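Local coordinates for phosphate-binding protein (Xanthomonas axonopodis pv. citri, PDB 5UB3) that is a periplasmic binding protein, probably sensing a phosphate-like anion for a partner diguanylate cyclase, and is seen here with chloride bound, at residues S3-S11 with R59-A69. Numbering follows the deposited sequence.
Sequences SVLVLGRIS and RVDWVSETTGA
The indole of Trp62 lies against Leu7, whose CD1 sits over the centre of the six-membered ring, 3.7 Å from its centroid and 12° off the normal, a CH-pi contact on one face. Leu5 CD2 approaches the same ring obliquely at CE3, while at the rim NE1 donates to Glu214. Leu7 and Trp62 are partners in register and their side chains leave the same face of the sheet, the face on which Leu5 and Leu7 meet helix 14-28; chi1 of Trp62 (160°) puts CG anti to the backbone N and swings the indole to the carbonyl side, against Leu7 CD1.

In the backbone, strands 4-8 and 62-66 run parallel and pair through Gly8 N to Trp62 O (2.7 Å) and a weak bond from Trp62 N to Val6 O. The latter oxygen also accepts from Asp61 N, so two successive amides grip it. Just ahead of its strand, Asp61 stands in for a backbone acceptor: OD2 takes Val6 N at 2.8 Å through its anti lone pair, and a water links OD2 to Val4 O. A salt bridge from OD1 to Arg217 probably steadies this buried carboxylate.

At the other end, Glu65, bent at chi2 (-67°), turns OE2 back to receive Ile10 N at 2.7 Å on the syn lone pair. Ile10 CG1 lies against that oxygen, and CD1 reaches Ala69 CB (3.9 Å) on helix 67-75.

The pair illustrates how adjacent parallel strands of a periplasmic-binding-protein lobe can be finished at both ends by acids: carboxylates satisfy buried amides where backbone pairing stops, and Asp61, with Arg217 on OD1 and Val6 N on OD2, is probably an anion.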
loop_
_atom_site.group_PDB
_atom_site.type_symbol
_atom_site.label_atom_id
_atom_site.label_comp_id
_atom_site.label_asym_id
_atom_site.label_seq_id
_atom_site.Cartn_x
_atom_site.Cartn_y
_atom_site.Cartn_z
ATOM N N SER A 3 13.285 6.568 -24.257
ATOM C CA SER A 3 14.120 7.720 -23.894
ATOM C C SER A 3 13.582 8.451 -22.611
ATOM O O SER A 3 14.233 9.282 -21.996
ATOM C CB SER A 3 14.186 8.645 -25.120
ATOM O OG SER A 3 15.010 9.739 -24.844
ATOM N N VAL A 4 12.336 8.156 -22.254
ATOM C CA VAL A 4 11.705 8.705 -21.102
ATOM C C VAL A 4 11.579 7.637 -20.010
ATOM O O VAL A 4 11.251 6.471 -20.307
ATOM C CB VAL A 4 10.272 9.157 -21.446
ATOM C CG1 VAL A 4 9.680 9.863 -20.263
ATOM C CG2 VAL A 4 10.262 10.055 -22.687
ATOM N N LEU A 5 11.821 8.056 -18.764
ATOM C CA LEU A 5 11.503 7.232 -17.569
ATOM C C LEU A 5 10.258 7.780 -16.901
ATOM O O LEU A 5 10.216 8.927 -16.506
ATOM C CB LEU A 5 12.658 7.243 -16.563
ATOM C CG LEU A 5 12.476 6.416 -15.299
ATOM C CD1 LEU A 5 12.452 4.952 -15.693
ATOM C CD2 LEU A 5 13.600 6.662 -14.301
ATOM N N VAL A 6 9.242 6.953 -16.791
ATOM C CA VAL A 6 7.984 7.366 -16.198
ATOM C C VAL A 6 7.798 6.736 -14.806
ATOM O O VAL A 6 7.742 5.515 -14.684
ATOM C CB VAL A 6 6.781 6.983 -17.121
ATOM C CG1 VAL A 6 5.557 7.665 -16.571
ATOM C CG2 VAL A 6 7.047 7.454 -18.546
ATOM N N LEU A 7 7.678 7.576 -13.787
ATOM C CA LEU A 7 7.555 7.132 -12.398
ATOM C C LEU A 7 6.110 7.326 -12.050
ATOM O O LEU A 7 5.492 8.354 -12.399
ATOM C CB LEU A 7 8.426 7.955 -11.465
ATOM C CG LEU A 7 8.229 7.976 -9.937
ATOM C CD1 LEU A 7 8.385 6.644 -9.253
ATOM C CD2 LEU A 7 9.203 8.981 -9.356
ATOM N N GLY A 8 5.564 6.366 -11.324
ATOM C CA GLY A 8 4.176 6.498 -10.943
ATOM C C GLY A 8 3.891 5.903 -9.581
ATOM O O GLY A 8 4.765 5.457 -8.902
ATOM N N ARG A 9 2.614 5.926 -9.231
ATOM C CA ARG A 9 2.056 5.167 -8.152
ATOM C C ARG A 9 0.540 5.207 -8.328
ATOM O O ARG A 9 -0.017 6.047 -9.042
ATOM C CB ARG A 9 2.397 5.740 -6.749
ATOM C CG ARG A 9 1.870 7.147 -6.507
ATOM C CD ARG A 9 1.911 7.484 -5.022
ATOM N NE ARG A 9 0.872 6.787 -4.285
ATOM C CZ ARG A 9 0.579 6.998 -3.004
ATOM N NH1 ARG A 9 1.244 7.906 -2.308
ATOM N NH2 ARG A 9 -0.367 6.289 -2.404
ATOM N N ILE A 10 -0.110 4.300 -7.630
ATOM C CA ILE A 10 -1.541 4.340 -7.491
ATOM C C ILE A 10 -1.844 5.451 -6.533
ATOM O O ILE A 10 -1.264 5.494 -5.451
ATOM C CB ILE A 10 -2.049 3.009 -6.916
ATOM C CG1 ILE A 10 -1.648 1.817 -7.851
ATOM C CG2 ILE A 10 -3.556 3.067 -6.723
ATOM C CD1 ILE A 10 -1.790 0.481 -7.166
ATOM N N SER A 11 -2.770 6.321 -6.885
ATOM C CA SER A 11 -3.020 7.451 -6.076
ATOM C C SER A 11 -4.467 7.819 -6.140
ATOM O O SER A 11 -5.004 7.975 -7.209
ATOM C CB SER A 11 -2.204 8.626 -6.581
ATOM O OG SER A 11 -2.591 9.864 -5.951
ATOM N N ARG A 59 3.366 2.646 -20.392
ATOM C CA ARG A 59 3.154 4.061 -20.102
ATOM C C ARG A 59 3.728 4.463 -18.768
ATOM O O ARG A 59 3.870 5.642 -18.519
ATOM C CB ARG A 59 1.658 4.425 -20.097
ATOM C CG ARG A 59 0.918 3.965 -21.357
ATOM C CD ARG A 59 1.332 4.721 -22.588
ATOM N NE ARG A 59 0.411 4.349 -23.708
ATOM C CZ ARG A 59 0.626 3.333 -24.547
ATOM N NH1 ARG A 59 1.736 2.596 -24.442
ATOM N NH2 ARG A 59 -0.244 3.043 -25.492
ATOM N N VAL A 60 3.939 3.500 -17.888
ATOM C CA VAL A 60 4.629 3.711 -16.667
ATOM C C VAL A 60 5.721 2.696 -16.588
ATOM O O VAL A 60 5.542 1.505 -16.853
ATOM C CB VAL A 60 3.667 3.555 -15.486
ATOM C CG1 VAL A 60 4.398 3.491 -14.147
ATOM C CG2 VAL A 60 2.658 4.722 -15.507
ATOM N N ASP A 61 6.864 3.159 -16.109
ATOM C CA ASP A 61 8.027 2.301 -15.983
ATOM C C ASP A 61 8.313 1.800 -14.599
ATOM O O ASP A 61 8.829 0.715 -14.458
ATOM C CB ASP A 61 9.225 3.016 -16.465
ATOM C CG ASP A 61 9.130 3.366 -17.947
ATOM O OD1 ASP A 61 8.955 2.457 -18.762
ATOM O OD2 ASP A 61 9.234 4.557 -18.263
ATOM N N TRP A 62 8.030 2.606 -13.591
ATOM C CA TRP A 62 8.541 2.401 -12.266
ATOM C C TRP A 62 7.511 2.957 -11.301
ATOM O O TRP A 62 7.019 4.062 -11.501
ATOM C CB TRP A 62 9.899 3.091 -12.159
ATOM C CG TRP A 62 10.382 3.404 -10.773
ATOM C CD1 TRP A 62 10.224 2.661 -9.626
ATOM C CD2 TRP A 62 11.139 4.543 -10.398
ATOM N NE1 TRP A 62 10.804 3.298 -8.548
ATOM C CE2 TRP A 62 11.404 4.439 -8.995
ATOM C CE3 TRP A 62 11.637 5.641 -11.104
ATOM C CZ2 TRP A 62 12.082 5.440 -8.281
ATOM C CZ3 TRP A 62 12.356 6.626 -10.383
ATOM C CH2 TRP A 62 12.554 6.513 -8.997
ATOM N N VAL A 63 7.108 2.134 -10.348
ATOM C CA VAL A 63 6.207 2.585 -9.303
ATOM C C VAL A 63 6.798 2.226 -7.948
ATOM O O VAL A 63 7.490 1.221 -7.829
ATOM C CB VAL A 63 4.806 2.005 -9.430
ATOM C CG1 VAL A 63 4.132 2.392 -10.747
ATOM C CG2 VAL A 63 4.843 0.497 -9.216
ATOM N N SER A 64 6.479 3.018 -6.927
ATOM C CA SER A 64 6.876 2.718 -5.596
ATOM C C SER A 64 5.577 2.522 -4.880
ATOM O O SER A 64 4.824 3.443 -4.833
ATOM C CB SER A 64 7.622 3.878 -4.973
ATOM O OG SER A 64 8.122 3.488 -3.698
ATOM N N GLU A 65 5.323 1.330 -4.354
ATOM C CA GLU A 65 3.981 0.923 -3.799
ATOM C C GLU A 65 4.140 0.124 -2.549
ATOM O O GLU A 65 5.212 -0.492 -2.320
ATOM C CB GLU A 65 3.267 -0.008 -4.758
ATOM C CG GLU A 65 2.849 0.640 -6.028
ATOM C CD GLU A 65 1.781 1.685 -5.871
ATOM O OE1 GLU A 65 1.155 1.771 -4.831
ATOM O OE2 GLU A 65 1.598 2.425 -6.858
ATOM N N THR A 66 3.057 0.039 -1.774
ATOM C CA THR A 66 3.067 -0.871 -0.669
ATOM C C THR A 66 3.006 -2.266 -1.251
ATOM O O THR A 66 2.571 -2.433 -2.336
ATOM C CB THR A 66 1.886 -0.623 0.239
ATOM O OG1 THR A 66 0.718 -0.909 -0.518
ATOM C CG2 THR A 66 1.895 0.878 0.749
ATOM N N THR A 67 3.448 -3.254 -0.504
ATOM C CA THR A 67 3.649 -4.568 -1.055
ATOM C C THR A 67 2.414 -5.297 -1.565
ATOM O O THR A 67 2.520 -6.036 -2.511
ATOM C CB THR A 67 4.405 -5.421 -0.055
ATOM O OG1 THR A 67 3.778 -5.316 1.213
ATOM C CG2 THR A 67 5.824 -4.936 0.037
ATOM N N GLY A 68 1.261 -5.134 -0.927
ATOM C CA GLY A 68 0.032 -5.697 -1.433
ATOM C C GLY A 68 -0.356 -5.177 -2.817
ATOM O O GLY A 68 -0.633 -5.961 -3.718
ATOM N N ALA A 69 -0.444 -3.859 -2.979
ATOM C CA ALA A 69 -0.672 -3.225 -4.282
ATOM C C ALA A 69 0.314 -3.704 -5.269
ATOM O O ALA A 69 0.025 -3.955 -6.455
ATOM C CB ALA A 69 -0.596 -1.708 -4.164
HETATM O O HOH W 1 8.928 5.078 -20.814
#